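Local atomic coordinates of mosquitocidal toxin (Lysinibacillus sphaericus, PDB entry 2VSE), a protein that kills mosquitoes, probably by ADP-ribosylating target proteins, and joins an ADP-ribosyltransferase domain to ricin-B-like lectin domains in one chain. Residues Lys300-Glu305 with Phe537-Gly542; Asp493-Tyr498 with Arg512-Arg517; Asp506-Ile511 with Arg546-Pro551; Gln274-Lys279 with Leu407-Asn412. One frame throughout, in Å; residues are numbered along the deposited sequence.

Contact 1: residues Lys300-Glu305 with Phe537-Gly542; sequences KNFGFE and FEFHGG
Lys-300 NZ donates to the backbone carbonyl of Phe-539, 2.5 Å from its O, a short bond that arrives 16° out of the carbonyl plane. The lysine chain spans the gap with CG anti to the backbone N (chi1 -178°) and stays extended out to NZ. Beside this bond two aromatic rings meet as an offset edge-to-face pair: the edge of Phe-539 is turned toward the face of Phe-302, with centroids 6.0 Å apart and planes at 77°. Phe-539 CB also packs obliquely on the Phe-302 ring, 3.7 Å from its CE1. Next along the same edge, Phe-539 CE2 lies 3.7 Å from Asn-301 O, which approaches the ring obliquely. Asn-301 itself makes an Asx turn, its OD1 accepting from Gly-303 N at 3.0 Å and also from Gln-274 NE2. Each segment wraps round the glutamine of its own Gln-x-Trp motif, the signature of ricin-type trefoils: Gln-307 OE1 accepts from Phe-302 N and Phe-304 N, while Gln-545 OE1 accepts from His-540 N and Gly-541 N. Equivalent turns of two lectin modules are thus set against each other. With one ammonium-to-carbonyl bond and one aromatic pair, the contact joins the modules by a small mixed patch, in which a neutral backbone oxygen rather than a carboxylate receives the lysine.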
# COMPACT_ATOMS: atom_id res chain seq x y z
N LYS A 300 7.86 33.90 -2.46
CA LYS A 300 7.75 32.63 -1.77
C LYS A 300 6.42 31.96 -2.15
O LYS A 300 5.36 32.59 -2.06
CB LYS A 300 7.85 32.86 -0.26
CG LYS A 300 7.79 31.62 0.62
CD LYS A 300 7.89 32.01 2.09
CE LYS A 300 7.54 30.87 3.01
NZ LYS A 300 7.22 31.39 4.38
N ASN A 301 6.51 30.71 -2.60
CA ASN A 301 5.34 29.91 -2.97
C ASN A 301 4.40 29.67 -1.78
O ASN A 301 4.81 29.10 -0.77
CB ASN A 301 5.80 28.56 -3.57
CG ASN A 301 4.70 27.86 -4.37
OD1 ASN A 301 3.61 28.39 -4.56
ND2 ASN A 301 4.99 26.66 -4.86
N PHE A 302 3.16 30.16 -1.90
CA PHE A 302 2.09 29.84 -0.95
C PHE A 302 0.90 29.24 -1.71
O PHE A 302 -0.18 29.09 -1.15
CB PHE A 302 1.60 31.09 -0.21
CG PHE A 302 2.57 31.64 0.80
CD1 PHE A 302 2.48 31.26 2.13
CD2 PHE A 302 3.52 32.57 0.43
CE1 PHE A 302 3.36 31.78 3.08
CE2 PHE A 302 4.41 33.09 1.38
CZ PHE A 302 4.32 32.69 2.71
N GLY A 303 1.11 28.91 -2.98
CA GLY A 303 0.06 28.35 -3.82
C GLY A 303 -1.12 29.26 -4.10
O GLY A 303 -2.26 28.81 -4.15
N PHE A 304 -0.85 30.55 -4.26
CA PHE A 304 -1.85 31.52 -4.67
C PHE A 304 -2.17 31.36 -6.16
O PHE A 304 -1.30 30.95 -6.93
CB PHE A 304 -1.34 32.93 -4.42
CG PHE A 304 -1.34 33.35 -2.98
CD1 PHE A 304 -2.53 33.64 -2.33
CD2 PHE A 304 -0.15 33.49 -2.28
CE1 PHE A 304 -2.54 34.04 -0.99
CE2 PHE A 304 -0.15 33.89 -0.95
CZ PHE A 304 -1.34 34.17 -0.31
N GLU A 305 -3.40 31.69 -6.56
CA GLU A 305 -3.76 31.65 -7.98
C GLU A 305 -2.83 32.50 -8.84
O GLU A 305 -2.43 32.06 -9.93
CB GLU A 305 -5.23 32.02 -8.20
CG GLU A 305 -6.22 31.02 -7.62
CD GLU A 305 -5.90 29.57 -7.98
OE1 GLU A 305 -6.17 29.16 -9.13
OE2 GLU A 305 -5.37 28.84 -7.11
N PHE A 537 -1.17 28.89 11.29
CA PHE A 537 -0.00 29.75 11.35
C PHE A 537 0.59 29.97 9.96
O PHE A 537 0.44 29.13 9.07
CB PHE A 537 1.05 29.13 12.28
CG PHE A 537 2.01 30.13 12.88
CD1 PHE A 537 1.68 30.84 14.04
CD2 PHE A 537 3.28 30.32 12.32
CE1 PHE A 537 2.58 31.74 14.62
CE2 PHE A 537 4.18 31.23 12.89
CZ PHE A 537 3.83 31.94 14.04
N GLU A 538 1.26 31.11 9.77
CA GLU A 538 1.93 31.42 8.50
C GLU A 538 2.91 30.31 8.09
O GLU A 538 3.71 29.83 8.90
CB GLU A 538 2.65 32.77 8.54
CG GLU A 538 3.43 33.06 7.24
CD GLU A 538 3.61 34.54 6.95
OE1 GLU A 538 2.93 35.38 7.58
OE2 GLU A 538 4.45 34.85 6.08
N PHE A 539 2.84 29.92 6.82
CA PHE A 539 3.61 28.80 6.28
C PHE A 539 5.11 29.09 6.30
O PHE A 539 5.56 30.10 5.76
CB PHE A 539 3.12 28.49 4.86
CG PHE A 539 3.99 27.50 4.10
CD1 PHE A 539 4.11 26.18 4.53
CD2 PHE A 539 4.65 27.90 2.93
CE1 PHE A 539 4.90 25.26 3.82
CE2 PHE A 539 5.44 26.99 2.20
CZ PHE A 539 5.57 25.66 2.65
N HIS A 540 5.86 28.20 6.96
CA HIS A 540 7.32 28.21 6.90
C HIS A 540 7.91 26.85 6.48
O HIS A 540 9.07 26.78 6.09
CB HIS A 540 7.98 28.74 8.20
CG HIS A 540 7.55 28.04 9.46
ND1 HIS A 540 7.79 26.70 9.69
CD2 HIS A 540 6.95 28.50 10.58
CE1 HIS A 540 7.33 26.36 10.88
NE2 HIS A 540 6.81 27.44 11.44
N GLY A 541 7.11 25.79 6.54
CA GLY A 541 7.54 24.48 6.07
C GLY A 541 8.38 23.69 7.05
O GLY A 541 8.87 22.59 6.73
N GLY A 542 8.55 24.24 8.25
CA GLY A 542 9.27 23.57 9.33
C GLY A 542 8.59 22.29 9.76
O GLY A 542 7.47 21.99 9.35

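Contact 2: residues Asp493-Tyr498 with Arg512-Arg517; sequences DYNDQY and RNYENR
Asn-513 and Asp-496 meet side chain to backbone: the amide of Asn-513 directs ND2 at Asp-496 O, 2.9 Å away, with the oxygen lying in the amide plane while the nitrogen stands well above the plane of the carbonyl. The opposite end of the same amide is turned back on its own segment. Asn-513 OD1 takes Asn-516 N on an in-plane lone pair at 2.7 Å, an Asx motif, and Asn-516 ND2 from above the carbonyl plane, so the flat group is held at both ends. Asp-496 belongs to the turn carrying Gln-497, the glutamine of the Gln-x-Trp repeat that marks the ricin-type beta-trefoil; Gln-497 OE1 closes this turn on Tyr-494 N at 2.8 Å, and its NE2 binds Thr-491 O. Glu-515 crosses Asn-495 at about a right angle, carboxylate and amide planes 78° apart, and brings OE2 over Asn-495 CB at 3.1 Å. Its CB lies alongside Asp-496 CB. The two carboxylates diverge, Asp-496 OD1 and Glu-515 OE1 remaining 4.5 Å apart, and a water that donates to both probably eases their repulsion. Tyr-514 swings its ring away from its own N (chi1 176°), past Asn-495 O, an oblique neighbour. Its backbone N binds Tyr-498 O at 3.0 Å, and Leu-462 and Ala-464 touch the side chains of both tyrosines.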
# COMPACT_ATOMS: atom_id res chain seq x y z
N ASP A 493 -20.39 24.80 5.85
CA ASP A 493 -19.72 24.32 4.65
C ASP A 493 -19.12 25.52 3.89
O ASP A 493 -19.42 25.77 2.72
CB ASP A 493 -20.69 23.51 3.79
CG ASP A 493 -19.99 22.74 2.69
OD1 ASP A 493 -18.97 22.09 2.98
OD2 ASP A 493 -20.46 22.78 1.54
N TYR A 494 -18.27 26.27 4.59
CA TYR A 494 -17.69 27.48 4.04
C TYR A 494 -16.36 27.15 3.41
O TYR A 494 -15.74 26.15 3.77
CB TYR A 494 -17.52 28.53 5.13
CG TYR A 494 -18.83 29.00 5.70
CD1 TYR A 494 -19.66 29.85 4.96
CD2 TYR A 494 -19.25 28.58 6.96
CE1 TYR A 494 -20.87 30.29 5.48
CE2 TYR A 494 -20.47 29.02 7.48
CZ TYR A 494 -21.26 29.86 6.74
OH TYR A 494 -22.46 30.29 7.24
N ASN A 495 -15.94 27.98 2.46
CA ASN A 495 -14.69 27.74 1.75
C ASN A 495 -13.45 27.69 2.64
O ASN A 495 -12.52 26.95 2.34
CB ASN A 495 -14.50 28.69 0.56
CG ASN A 495 -15.46 28.40 -0.61
OD1 ASN A 495 -16.21 27.41 -0.60
ND2 ASN A 495 -15.45 29.27 -1.62
N ASP A 496 -13.44 28.43 3.75
CA ASP A 496 -12.27 28.39 4.67
C ASP A 496 -12.27 27.20 5.61
O ASP A 496 -11.48 27.16 6.56
CB ASP A 496 -12.11 29.71 5.45
CG ASP A 496 -13.30 30.04 6.32
OD1 ASP A 496 -13.27 31.14 6.91
OD2 ASP A 496 -14.26 29.23 6.42
N GLN A 497 -13.16 26.24 5.34
CA GLN A 497 -13.17 24.96 6.04
C GLN A 497 -12.67 23.86 5.12
O GLN A 497 -12.80 22.68 5.42
CB GLN A 497 -14.58 24.65 6.53
CG GLN A 497 -15.18 25.75 7.37
CD GLN A 497 -16.56 25.41 7.85
OE1 GLN A 497 -17.55 25.78 7.23
NE2 GLN A 497 -16.65 24.69 8.97
N TYR A 498 -12.11 24.28 3.98
CA TYR A 498 -11.47 23.37 3.03
C TYR A 498 -9.96 23.54 3.04
O TYR A 498 -9.45 24.62 3.30
CB TYR A 498 -12.02 23.57 1.63
CG TYR A 498 -13.39 22.99 1.44
CD1 TYR A 498 -13.56 21.71 0.90
CD2 TYR A 498 -14.53 23.71 1.80
CE1 TYR A 498 -14.82 21.17 0.74
CE2 TYR A 498 -15.79 23.18 1.64
CZ TYR A 498 -15.93 21.90 1.11
OH TYR A 498 -17.21 21.39 0.96
N ARG A 512 -3.05 23.19 3.99
CA ARG A 512 -3.05 24.62 3.76
C ARG A 512 -4.47 25.10 3.58
O ARG A 512 -5.24 24.51 2.81
CB ARG A 512 -2.20 24.93 2.51
CG ARG A 512 -2.15 26.40 2.08
CD ARG A 512 -1.42 26.63 0.73
NE ARG A 512 -0.12 25.95 0.67
CZ ARG A 512 1.01 26.42 1.20
NH1 ARG A 512 1.03 27.59 1.85
NH2 ARG A 512 2.12 25.70 1.10
N ASN A 513 -4.84 26.16 4.29
CA ASN A 513 -6.19 26.68 4.19
C ASN A 513 -6.53 27.19 2.78
O ASN A 513 -5.79 27.99 2.21
CB ASN A 513 -6.44 27.75 5.23
CG ASN A 513 -7.88 28.17 5.26
OD1 ASN A 513 -8.24 29.21 4.70
ND2 ASN A 513 -8.72 27.35 5.87
N TYR A 514 -7.65 26.73 2.24
CA TYR A 514 -8.07 27.10 0.89
C TYR A 514 -8.28 28.60 0.72
O TYR A 514 -7.89 29.18 -0.30
CB TYR A 514 -9.34 26.35 0.48
CG TYR A 514 -9.87 26.77 -0.88
CD1 TYR A 514 -9.37 26.17 -2.04
CD2 TYR A 514 -10.84 27.77 -1.01
CE1 TYR A 514 -9.82 26.55 -3.29
CE2 TYR A 514 -11.31 28.16 -2.26
CZ TYR A 514 -10.79 27.54 -3.39
OH TYR A 514 -11.23 27.90 -4.64
N GLU A 515 -8.90 29.23 1.73
CA GLU A 515 -9.24 30.62 1.59
C GLU A 515 -8.12 31.57 2.02
O GLU A 515 -7.99 32.66 1.47
CB GLU A 515 -10.55 30.94 2.30
CG GLU A 515 -11.16 32.18 1.77
CD GLU A 515 -12.65 32.15 1.84
OE1 GLU A 515 -13.20 32.79 2.77
OE2 GLU A 515 -13.26 31.51 0.95
N ASN A 516 -7.32 31.15 3.01
CA ASN A 516 -6.19 31.95 3.48
C ASN A 516 -4.91 31.13 3.30
O ASN A 516 -4.47 30.40 4.22
CB ASN A 516 -6.40 32.32 4.95
CG ASN A 516 -7.74 33.00 5.20
OD1 ASN A 516 -7.90 34.20 4.96
ND2 ASN A 516 -8.70 32.23 5.70
N ARG A 517 -4.32 31.25 2.12
CA ARG A 517 -3.26 30.32 1.69
C ARG A 517 -1.87 30.52 2.33
O ARG A 517 -0.99 29.66 2.20
CB ARG A 517 -3.18 30.26 0.17
CG ARG A 517 -4.49 29.76 -0.40
CD ARG A 517 -4.39 29.41 -1.82
NE ARG A 517 -5.71 29.08 -2.32
CZ ARG A 517 -6.01 28.96 -3.61
NH1 ARG A 517 -5.07 29.12 -4.52
NH2 ARG A 517 -7.24 28.67 -3.98
O HOH W 1 -11.82 33.49 5.53

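Contact 3: residues Asp506-Ile511 with Arg546-Pro551; sequences DNTYII and RWIIKP
Ile-549 drops its CD1 onto one face of the Tyr-509 ring, 4.0 Å from the centroid and 28° off the normal, a CH-pi contact in which the two side chains cross at about a right angle. Ile-511 CD1 fills the notch beside it, 4.2 Å from Ile-549 CD1 and 4.0 Å from Trp-547 CB, while the indole goes on to bind Leu-521 O through NE1. The methyl end of Ile-510 meets Arg-546 CG. Past that point the arginine bends at chi3, curling over Thr-508 OG1 and presenting NE to Asp-506 OD2 at 3.2 Å in a salt bridge whose flat groups stand 81° apart. Arg-546 NH1 is held by Gly-541 O. The second carboxylate oxygen, Asp-506 OD1, accepts from both Thr-508 OG1 and Thr-508 N, fixing the acid for the arginine. At the backbone, Tyr-509 and Trp-547 form a lone antiparallel hydrogen-bonded pair, Tyr-509 N to Trp-547 O being 2.7 Å, before the strands separate at 100°. A water joins Asn-507 O to Ile-549 N. Strands 509-513 and 547-551 are the outermost of six, and their single bridge closes the barrel of a beta-trefoil.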
# COMPACT_ATOMS: atom_id res chain seq x y z
N ASP A 506 9.45 14.20 1.43
CA ASP A 506 9.70 13.26 2.53
C ASP A 506 8.42 12.48 2.89
O ASP A 506 8.33 11.88 3.97
CB ASP A 506 10.21 14.03 3.75
CG ASP A 506 9.18 15.01 4.29
OD1 ASP A 506 8.04 15.01 3.77
OD2 ASP A 506 9.50 15.78 5.23
N ASN A 507 7.43 12.50 2.00
CA ASN A 507 6.14 11.84 2.21
C ASN A 507 5.25 12.41 3.32
O ASN A 507 4.21 11.83 3.65
CB ASN A 507 6.30 10.32 2.39
CG ASN A 507 6.63 9.61 1.08
OD1 ASN A 507 7.51 8.75 1.03
ND2 ASN A 507 5.92 9.97 -0.01
N THR A 508 5.64 13.54 3.91
CA THR A 508 4.74 14.28 4.79
C THR A 508 3.95 15.25 3.92
O THR A 508 4.22 15.37 2.72
CB THR A 508 5.49 15.04 5.89
OG1 THR A 508 6.21 16.14 5.31
CG2 THR A 508 6.46 14.13 6.62
N TYR A 509 2.99 15.95 4.52
CA TYR A 509 2.09 16.84 3.79
C TYR A 509 2.03 18.21 4.46
O TYR A 509 2.24 18.32 5.66
CB TYR A 509 0.68 16.26 3.77
CG TYR A 509 0.55 14.97 3.01
CD1 TYR A 509 0.20 14.98 1.66
CD2 TYR A 509 0.76 13.72 3.63
CE1 TYR A 509 0.07 13.82 0.95
CE2 TYR A 509 0.63 12.54 2.91
CZ TYR A 509 0.29 12.61 1.56
OH TYR A 509 0.15 11.48 0.80
N ILE A 510 1.74 19.23 3.66
CA ILE A 510 1.35 20.53 4.16
C ILE A 510 -0.17 20.59 4.01
O ILE A 510 -0.72 20.22 2.95
CB ILE A 510 2.02 21.67 3.35
CG1 ILE A 510 3.56 21.52 3.30
CG2 ILE A 510 1.62 23.02 3.91
CD1 ILE A 510 4.25 21.39 4.67
N ILE A 511 -0.84 21.02 5.07
CA ILE A 511 -2.28 21.15 5.05
C ILE A 511 -2.62 22.64 5.12
O ILE A 511 -2.48 23.28 6.16
CB ILE A 511 -2.92 20.28 6.15
CG1 ILE A 511 -2.41 18.84 6.01
CG2 ILE A 511 -4.44 20.30 6.04
CD1 ILE A 511 -2.91 17.88 7.07
N ARG A 546 4.48 19.89 9.08
CA ARG A 546 4.50 18.75 8.19
C ARG A 546 3.74 17.59 8.83
O ARG A 546 3.89 17.31 10.03
CB ARG A 546 5.94 18.38 7.85
CG ARG A 546 6.68 19.52 7.18
CD ARG A 546 8.18 19.32 7.12
NE ARG A 546 8.57 18.73 5.85
CZ ARG A 546 8.84 19.42 4.73
NH1 ARG A 546 8.77 20.74 4.71
NH2 ARG A 546 9.19 18.75 3.64
N TRP A 547 2.90 16.94 8.05
CA TRP A 547 1.97 15.97 8.61
C TRP A 547 1.99 14.64 7.87
O TRP A 547 2.03 14.59 6.64
CB TRP A 547 0.56 16.55 8.63
CG TRP A 547 0.47 17.81 9.43
CD1 TRP A 547 0.62 19.09 8.98
CD2 TRP A 547 0.24 17.91 10.84
NE1 TRP A 547 0.48 19.99 10.01
CE2 TRP A 547 0.24 19.29 11.17
CE3 TRP A 547 0.02 16.97 11.86
CZ2 TRP A 547 0.03 19.75 12.47
CZ3 TRP A 547 -0.19 17.43 13.15
CH2 TRP A 547 -0.18 18.80 13.45
N ILE A 548 1.94 13.56 8.65
CA ILE A 548 1.79 12.21 8.13
C ILE A 548 0.30 11.89 8.03
O ILE A 548 -0.43 12.03 9.02
CB ILE A 548 2.52 11.21 9.03
CG1 ILE A 548 4.02 11.51 8.98
CG2 ILE A 548 2.21 9.75 8.63
CD1 ILE A 548 4.78 11.08 10.21
N ILE A 549 -0.15 11.48 6.85
CA ILE A 549 -1.54 11.11 6.65
C ILE A 549 -1.65 9.62 6.34
O ILE A 549 -1.30 9.18 5.26
CB ILE A 549 -2.22 11.94 5.56
CG1 ILE A 549 -2.34 13.41 6.01
CG2 ILE A 549 -3.59 11.38 5.22
CD1 ILE A 549 -2.64 14.37 4.85
N LYS A 550 -2.13 8.85 7.30
CA LYS A 550 -2.09 7.41 7.18
C LYS A 550 -3.50 6.79 7.13
O LYS A 550 -4.31 7.05 8.01
CB LYS A 550 -1.27 6.81 8.33
CG LYS A 550 -0.78 5.42 8.08
CD LYS A 550 -0.14 4.82 9.34
CE LYS A 550 1.29 5.36 9.62
NZ LYS A 550 1.99 4.58 10.73
N PRO A 551 -3.77 5.96 6.10
CA PRO A 551 -5.02 5.21 6.00
C PRO A 551 -5.37 4.47 7.28
O PRO A 551 -4.51 3.82 7.88
CB PRO A 551 -4.73 4.21 4.88
CG PRO A 551 -3.81 4.96 3.97
CD PRO A 551 -2.91 5.72 4.92
O HOH W 2 1.79 10.60 5.38

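Contact 4: residues Gln274-Lys279 with Leu407-Asn412; sequences QIKNKK and LIEKTN
The first and last strands of a ricin-type trefoil module, 271-277 and 406-410, pair here antiparallel, the chain returning to where the module began. Gln-274 with Glu-409 and Lys-276 with Leu-407 are hydrogen-bonded pairs; Ile-275 with Ile-408, between them, is a non-hydrogen-bonded pair. The four backbone bonds are nearly straight, the shortest running 2.7 Å from Leu-407 N to Lys-276 O. On the face bearing Gln-274, Lys-276, Leu-407 and Glu-409, a salt bridge reaches diagonally across the strands: Lys-276 NZ stands 2.6 Å from Glu-409 OE1, above the carboxylate plane. Lysine and glutamate both stay extended beyond CG. A trans first torsion (chi1 -177°) in the glutamate brings the acid beside the lysine, CE as well as NZ lying against OE1. A water lies 2.7 Å from Glu-409 OE2 and 3.1 Å from Gln-274 OE1. The amide nitrogen of Gln-274, NE2, turns to Asn-301 and Gln-307, while its CG touches Thr-411 CG2 at 4.0 Å. Thr-411 OG1 is bonded to Glu-272. Ile-275 and Ile-408 turn to the other face, where both meet Phe-370 of strand 368-372. Strand 309-314 flanks 271-277 on the side away from 406-410, and strand 283-287 adjoins 271-277, Val-284 touching Gln-274 and Lys-276, and Val-285 touching Ile-275 and bonding to its backbone.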
# COMPACT_ATOMS: atom_id res chain seq x y z
N GLN A 274 3.21 25.59 -12.16
CA GLN A 274 3.99 26.59 -11.43
C GLN A 274 5.41 26.61 -11.99
O GLN A 274 5.94 25.58 -12.40
CB GLN A 274 4.01 26.31 -9.94
CG GLN A 274 2.72 26.59 -9.25
CD GLN A 274 2.91 26.76 -7.77
OE1 GLN A 274 3.16 25.79 -7.05
NE2 GLN A 274 2.80 28.00 -7.31
N ILE A 275 6.01 27.80 -12.01
CA ILE A 275 7.38 27.96 -12.48
C ILE A 275 8.29 28.30 -11.30
O ILE A 275 8.15 29.36 -10.67
CB ILE A 275 7.46 29.00 -13.63
CG1 ILE A 275 6.42 28.67 -14.70
CG2 ILE A 275 8.83 28.99 -14.25
CD1 ILE A 275 6.08 29.82 -15.65
N LYS A 276 9.21 27.39 -11.00
CA LYS A 276 10.06 27.49 -9.81
C LYS A 276 11.51 27.71 -10.21
O LYS A 276 12.01 27.04 -11.11
CB LYS A 276 10.00 26.20 -9.00
CG LYS A 276 8.61 25.75 -8.62
CD LYS A 276 8.68 24.66 -7.59
CE LYS A 276 7.29 24.29 -7.09
NZ LYS A 276 7.37 23.15 -6.16
N ASN A 277 12.19 28.63 -9.52
CA ASN A 277 13.59 28.89 -9.82
C ASN A 277 14.50 27.79 -9.30
O ASN A 277 14.22 27.18 -8.27
CB ASN A 277 14.02 30.26 -9.32
CG ASN A 277 15.33 30.71 -9.91
OD1 ASN A 277 16.40 30.26 -9.50
ND2 ASN A 277 15.26 31.58 -10.91
N LYS A 278 15.59 27.52 -10.02
CA LYS A 278 16.56 26.50 -9.60
C LYS A 278 17.36 26.93 -8.37
O LYS A 278 17.62 26.11 -7.49
CB LYS A 278 17.50 26.13 -10.75
CG LYS A 278 18.35 24.90 -10.47
CD LYS A 278 19.61 24.87 -11.33
CE LYS A 278 20.41 23.61 -11.06
NZ LYS A 278 21.74 23.61 -11.75
N LYS A 279 17.73 28.21 -8.32
CA LYS A 279 18.52 28.75 -7.22
C LYS A 279 17.79 28.68 -5.87
O LYS A 279 18.42 28.54 -4.82
CB LYS A 279 19.00 30.17 -7.53
CG LYS A 279 20.24 30.59 -6.76
CD LYS A 279 20.84 31.89 -7.25
CE LYS A 279 22.08 32.23 -6.45
NZ LYS A 279 22.72 33.50 -6.90
N LEU A 407 12.19 25.12 -13.05
CA LEU A 407 11.36 23.92 -13.09
C LEU A 407 9.94 24.29 -13.50
O LEU A 407 9.37 25.27 -13.02
CB LEU A 407 11.33 23.25 -11.71
CG LEU A 407 12.60 22.61 -11.15
CD1 LEU A 407 12.43 22.36 -9.67
CD2 LEU A 407 12.93 21.30 -11.85
N ILE A 408 9.38 23.51 -14.42
CA ILE A 408 7.99 23.67 -14.81
C ILE A 408 7.22 22.52 -14.18
O ILE A 408 7.26 21.39 -14.67
CB ILE A 408 7.82 23.67 -16.34
CG1 ILE A 408 8.66 24.80 -16.96
CG2 ILE A 408 6.35 23.82 -16.73
CD1 ILE A 408 8.74 24.77 -18.46
N GLU A 409 6.53 22.82 -13.08
CA GLU A 409 5.87 21.79 -12.28
C GLU A 409 4.36 21.78 -12.48
O GLU A 409 3.70 22.81 -12.33
CB GLU A 409 6.21 21.97 -10.79
CG GLU A 409 5.62 20.88 -9.91
CD GLU A 409 5.89 21.07 -8.42
OE1 GLU A 409 7.06 21.30 -8.02
OE2 GLU A 409 4.92 20.94 -7.64
N LYS A 410 3.83 20.60 -12.80
CA LYS A 410 2.39 20.42 -12.98
C LYS A 410 1.66 20.59 -11.65
O LYS A 410 2.04 19.98 -10.66
CB LYS A 410 2.09 19.03 -13.57
CG LYS A 410 0.60 18.70 -13.68
CD LYS A 410 -0.10 19.57 -14.74
CE LYS A 410 -1.62 19.53 -14.60
NZ LYS A 410 -2.16 20.67 -13.78
N THR A 411 0.62 21.41 -11.63
CA THR A 411 -0.15 21.57 -10.40
C THR A 411 -0.98 20.33 -10.22
O THR A 411 -1.45 19.74 -11.20
CB THR A 411 -1.06 22.82 -10.41
OG1 THR A 411 -1.89 22.80 -11.57
CG2 THR A 411 -0.22 24.09 -10.37
N ASN A 412 -1.15 19.94 -8.96
CA ASN A 412 -1.81 18.70 -8.60
C ASN A 412 -2.47 18.83 -7.24
O ASN A 412 -1.82 19.21 -6.27
CB ASN A 412 -0.80 17.55 -8.63
CG ASN A 412 -1.28 16.32 -7.91
OD1 ASN A 412 -2.35 15.80 -8.19
ND2 ASN A 412 -0.47 15.84 -6.97
O HOH W 3 3.21 22.95 -8.37

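How the contacts relate
From the N terminus, 274-279 comes first and 300-305 next; 407-412 then closes contact 4, drawing together the ends of the first trefoil module. Contact 1 opened inside that loop, so the two cross, and they touch through side chains of 274-279 and 300-305. In the second module 512-517 closes contact 2, which nests within the long loop that 537-542 later closes as contact 1. Contact 3, opened at 506-511, crosses both contacts 1 and 2 and is completed by 546-551. Contact 1 ties the modules together, reinforced from contact 2 by Arg-517, whose NH1 meets Glu-305 OE2 and Gly-303 O. Contacts 2 and 3 share strand 509-513; contact 4 precedes both without touching them.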